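Local structure of ferric-siderophore receptor protein (Streptomyces coelicolor, 2X4L) at residues A[214-219]-A[230-235]; A[117-122]-A[145-150]. The protein probably binds ferric siderophores outside the cell membrane and delivers them for uptake, as a solute-binding protein of an iron transport system. All coordinates share one frame; numbering follows the deposited sequence.

Interaction 1. Residues A[214-219]-A[230-235]; sequences SGTNLS and VNFVEP
A polar contact joins the Glu234 carboxylate to Thr216, in the loop between strand 210-214 and helix 220-227. Glu234 bends at chi2 (-76°), which sets its CD; both carboxylate oxygens meet Thr216. OE1 accepts the backbone N-H of Thr216 on its syn side, with N to OE1 at 3.1 Å and an almost straight 171° bond. The Thr216 hydroxyl donates to the other oxygen, but OG1 to OE2 is modelled at 2.4 Å, so short that the exact length is doubtful. Water 2 donates to OE1 and accepts from Asn217 N, extending the grip into the type II turn of Thr216 to Ser219, whereas Lys226 of the intervening helix forms a salt bridge with OE2. That helix, 220-227, connects strand 210-214, antiparallel to strand 200-206, with strand 231-232, parallel to that same strand, in the mixed sheet. With an alanine in place of Glu234, Thr216 N and OG1 would probably lose their acceptors and Lys226 its counter-charge. On the apolar side, Thr216 CG2 meets the root of the Phe232 ring obliquely, 3.4 Å from Phe232 CG. Water 1 donates to the carbonyls of Ser214 and Val233, bridging backbones that share no direct bond here.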
# COMPACT_ATOMS: atom_id res chain seq x y z
N SER A 214 -10.97 8.04 -5.14
CA SER A 214 -9.60 8.47 -5.47
C SER A 214 -9.48 8.74 -6.94
O SER A 214 -10.01 8.00 -7.81
CB SER A 214 -8.57 7.34 -5.13
OG SER A 214 -8.41 7.25 -3.72
N GLY A 215 -8.65 9.73 -7.26
CA GLY A 215 -8.11 9.89 -8.60
C GLY A 215 -6.82 9.08 -8.71
O GLY A 215 -6.28 8.64 -7.70
N THR A 216 -6.34 8.90 -9.93
CA THR A 216 -5.14 8.11 -10.17
C THR A 216 -3.86 8.83 -9.75
O THR A 216 -2.89 8.20 -9.34
CB THR A 216 -5.02 7.70 -11.66
OG1 THR A 216 -5.07 8.87 -12.48
CG2 THR A 216 -6.15 6.76 -12.05
N ASN A 217 -3.87 10.16 -9.86
CA ASN A 217 -2.69 10.96 -9.53
C ASN A 217 -2.35 10.94 -8.05
O ASN A 217 -3.21 11.17 -7.19
CB ASN A 217 -2.88 12.40 -10.01
CG ASN A 217 -1.60 13.21 -9.92
OD1 ASN A 217 -0.55 12.79 -10.39
ND2 ASN A 217 -1.69 14.39 -9.30
N LEU A 218 -1.08 10.66 -7.74
CA LEU A 218 -0.60 10.69 -6.36
C LEU A 218 -0.43 9.30 -5.74
O LEU A 218 0.38 9.13 -4.82
CB LEU A 218 -1.54 11.53 -5.49
CG LEU A 218 -1.54 13.04 -5.76
CD1 LEU A 218 -2.01 13.80 -4.53
CD2 LEU A 218 -0.15 13.51 -6.18
N SER A 219 -1.20 8.32 -6.20
CA SER A 219 -1.12 6.97 -5.65
C SER A 219 -0.18 6.12 -6.49
O SER A 219 -0.21 6.21 -7.72
CB SER A 219 -2.50 6.33 -5.58
OG SER A 219 -3.32 6.98 -4.62
N VAL A 230 -5.38 1.26 -18.00
CA VAL A 230 -6.69 1.09 -17.32
C VAL A 230 -7.48 2.39 -17.40
O VAL A 230 -6.88 3.46 -17.25
CB VAL A 230 -6.52 0.64 -15.89
CG1 VAL A 230 -7.88 0.56 -15.16
CG2 VAL A 230 -5.93 -0.76 -15.87
N ASN A 231 -8.77 2.27 -17.68
CA ASN A 231 -9.70 3.42 -17.81
C ASN A 231 -10.27 3.67 -16.41
O ASN A 231 -11.17 2.94 -15.95
CB ASN A 231 -10.79 2.99 -18.80
CG ASN A 231 -11.82 4.06 -19.03
OD1 ASN A 231 -11.80 5.09 -18.36
ND2 ASN A 231 -12.83 3.75 -19.89
N PHE A 232 -9.74 4.66 -15.75
CA PHE A 232 -10.28 5.06 -14.43
C PHE A 232 -11.25 6.18 -14.49
O PHE A 232 -11.09 7.16 -15.28
CB PHE A 232 -9.16 5.51 -13.47
CG PHE A 232 -8.40 4.34 -12.89
CD1 PHE A 232 -7.30 3.88 -13.55
CD2 PHE A 232 -8.84 3.68 -11.75
CE1 PHE A 232 -6.59 2.77 -13.01
CE2 PHE A 232 -8.16 2.58 -11.21
CZ PHE A 232 -7.06 2.11 -11.89
N VAL A 233 -12.23 6.10 -13.59
CA VAL A 233 -13.02 7.28 -13.19
C VAL A 233 -12.06 8.26 -12.51
O VAL A 233 -11.27 7.88 -11.64
CB VAL A 233 -14.11 6.89 -12.16
CG1 VAL A 233 -14.80 8.16 -11.59
CG2 VAL A 233 -15.10 6.04 -12.86
N GLU A 234 -12.10 9.51 -12.95
CA GLU A 234 -11.20 10.51 -12.44
C GLU A 234 -12.03 11.69 -12.00
O GLU A 234 -12.42 12.57 -12.83
CB GLU A 234 -10.28 11.00 -13.58
CG GLU A 234 -9.26 9.99 -14.11
CD GLU A 234 -8.03 9.77 -13.24
OE1 GLU A 234 -8.03 10.23 -12.10
OE2 GLU A 234 -7.12 9.07 -13.73
N PRO A 235 -12.22 11.84 -10.70
CA PRO A 235 -12.81 13.10 -10.20
C PRO A 235 -11.96 14.29 -10.65
O PRO A 235 -10.76 14.18 -10.78
CB PRO A 235 -12.70 12.95 -8.65
CG PRO A 235 -12.71 11.42 -8.44
CD PRO A 235 -11.87 10.90 -9.61
O HOH W 1 -11.52 6.32 -9.33
O HOH W 2 -5.79 11.84 -11.30

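Interaction 2. Residues A[117-122]-A[145-150]; sequences TTFDTA and ISVFDR
Ser146 OG, on the residue paired with Thr118 in a parallel bridge, is gripped by two groups. Turned anti to its own backbone N (chi1 -178°), it accepts the N-H of Phe148 with N to OG at 3.2 Å, which makes an ST turn. It also meets water 3 at 2.9 Å, and that water donates to Asp120 O, so the serine is tied through solvent to the opposite loop. Ser146 OG sits over one face of the Arg150 guanidinium, toward its rim, and that group is held in place by NE donating in its own plane to Phe148 O, 3.0 Å away.

Direct bonds between the strand ends are few. Thr118 N donates to Ile145 O, and Val147 N to Thr118 O, each with N to O at 2.9 Å. These are the last rungs of strands 113-118 and 142-146, neighbours in a parallel sheet and joined through helix 133-139 as a beta-alpha-beta unit.

Beyond the rungs, aromatic groups take over. Val147 CG2 stands over the centre of the Phe119 ring, a CH-pi contact 3.4 Å from its centroid, and Trp126 meets the same ring at about 45°. The Phe148 ring lies between Asp149 CB over its centre and Asp120 CA, displaced toward the rim of the opposite face. Phe119 O approaches this ring obliquely, 3.3 Å from CD1, and Thr121 OG1 comes obliquely toward CE2.

Beyond the two backbone bonds, then, CH-pi packing and a water-mediated link from Ser146 OG to Asp120 O probably continue the contact where the regular ladder ends.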
# COMPACT_ATOMS: atom_id res chain seq x y z
N THR A 117 7.44 4.10 4.98
CA THR A 117 7.17 4.78 3.74
C THR A 117 6.92 6.24 4.03
O THR A 117 6.90 6.71 5.16
CB THR A 117 5.90 4.14 3.11
OG1 THR A 117 4.84 4.06 4.08
CG2 THR A 117 6.24 2.77 2.53
N THR A 118 6.80 7.01 2.94
CA THR A 118 6.44 8.45 3.07
C THR A 118 5.50 8.88 1.93
O THR A 118 5.69 8.41 0.81
CB THR A 118 7.66 9.42 3.19
OG1 THR A 118 7.16 10.76 3.32
CG2 THR A 118 8.55 9.32 1.95
N PHE A 119 4.49 9.66 2.27
CA PHE A 119 3.43 10.07 1.35
C PHE A 119 3.43 11.53 1.00
O PHE A 119 2.43 11.99 0.43
CB PHE A 119 2.03 9.69 1.92
CG PHE A 119 1.73 8.22 1.86
CD1 PHE A 119 0.96 7.71 0.82
CD2 PHE A 119 2.17 7.37 2.86
CE1 PHE A 119 0.64 6.31 0.82
CE2 PHE A 119 1.89 5.97 2.84
CZ PHE A 119 1.14 5.48 1.80
N ASP A 120 4.52 12.24 1.30
CA ASP A 120 4.44 13.67 0.98
C ASP A 120 5.78 14.24 0.63
O ASP A 120 6.80 13.59 0.76
CB ASP A 120 3.79 14.46 2.13
CG ASP A 120 4.56 14.41 3.44
OD1 ASP A 120 5.64 13.93 3.49
OD2 ASP A 120 3.93 14.78 4.47
N THR A 121 5.73 15.51 0.18
CA THR A 121 6.97 16.21 -0.15
C THR A 121 7.88 16.37 1.04
O THR A 121 9.13 16.29 0.91
CB THR A 121 6.60 17.58 -0.80
OG1 THR A 121 6.01 17.34 -2.07
CG2 THR A 121 7.79 18.47 -1.00
N ALA A 122 7.27 16.60 2.20
CA ALA A 122 8.06 16.78 3.41
C ALA A 122 8.90 15.58 3.84
O ALA A 122 9.73 15.72 4.74
CB ALA A 122 7.26 17.23 4.56
N ILE A 145 11.00 5.23 2.26
CA ILE A 145 10.76 4.88 0.90
C ILE A 145 9.51 5.58 0.42
O ILE A 145 8.45 5.50 1.02
CB ILE A 145 10.62 3.40 0.68
CG1 ILE A 145 11.89 2.62 1.18
CG2 ILE A 145 10.36 3.07 -0.83
CD1 ILE A 145 13.18 3.04 0.41
N SER A 146 9.67 6.42 -0.60
CA SER A 146 8.54 7.26 -1.06
C SER A 146 7.54 6.52 -1.93
O SER A 146 7.86 5.79 -2.84
CB SER A 146 9.02 8.50 -1.84
OG SER A 146 7.82 9.27 -2.19
N VAL A 147 6.29 6.69 -1.51
CA VAL A 147 5.13 6.21 -2.27
C VAL A 147 4.19 7.40 -2.61
O VAL A 147 2.92 7.24 -2.57
CB VAL A 147 4.37 5.09 -1.52
CG1 VAL A 147 5.23 3.86 -1.41
CG2 VAL A 147 3.94 5.55 -0.10
N PHE A 148 4.81 8.52 -2.93
CA PHE A 148 4.11 9.78 -3.32
C PHE A 148 4.35 10.10 -4.80
O PHE A 148 5.50 10.28 -5.17
CB PHE A 148 4.61 10.98 -2.45
CG PHE A 148 3.91 12.29 -2.77
CD1 PHE A 148 2.50 12.46 -2.81
CD2 PHE A 148 4.70 13.40 -3.01
CE1 PHE A 148 1.95 13.69 -3.12
CE2 PHE A 148 4.15 14.60 -3.34
CZ PHE A 148 2.80 14.77 -3.41
N ASP A 149 3.28 10.21 -5.60
CA ASP A 149 3.43 10.99 -6.87
C ASP A 149 4.46 10.31 -7.76
O ASP A 149 5.38 10.95 -8.34
CB ASP A 149 3.78 12.46 -6.59
CG ASP A 149 3.42 13.38 -7.75
OD1 ASP A 149 2.72 13.01 -8.70
OD2 ASP A 149 3.93 14.56 -7.71
N ARG A 150 4.31 9.00 -7.90
CA ARG A 150 5.17 8.21 -8.78
C ARG A 150 4.49 6.86 -9.05
O ARG A 150 3.51 6.53 -8.37
CB ARG A 150 6.54 7.97 -8.17
CG ARG A 150 6.46 7.16 -6.86
CD ARG A 150 7.75 7.27 -5.96
NE ARG A 150 8.01 8.64 -5.63
CZ ARG A 150 9.25 9.07 -5.30
NH1 ARG A 150 10.28 8.23 -5.29
NH2 ARG A 150 9.45 10.36 -5.01
O HOH W 3 8.20 11.84 -1.01

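In the fold
Both contacts sit where strands give way to loops, but in different sheets: interaction 2 at the ends of two strands of the parallel sheet, interaction 1 at strand ends of the mixed sheet, as expected of a two-lobed binding protein whose long helix 173-195 probably links the lobes. Their centres lie about 17 Å apart, yet their loops meet: Leu218 O and Asp149 N, 3.2 Å apart, probably share a hydrogen bond, and Leu218 CD2 packs on Phe148 CE1 at 3.7 Å. Each is partly buried. Interaction 1 relies on a charged carboxylate serving a backbone N-H and a hydroxyl, whereas interaction 2 combines strand bonding with aromatic packing around loops reaching the surface.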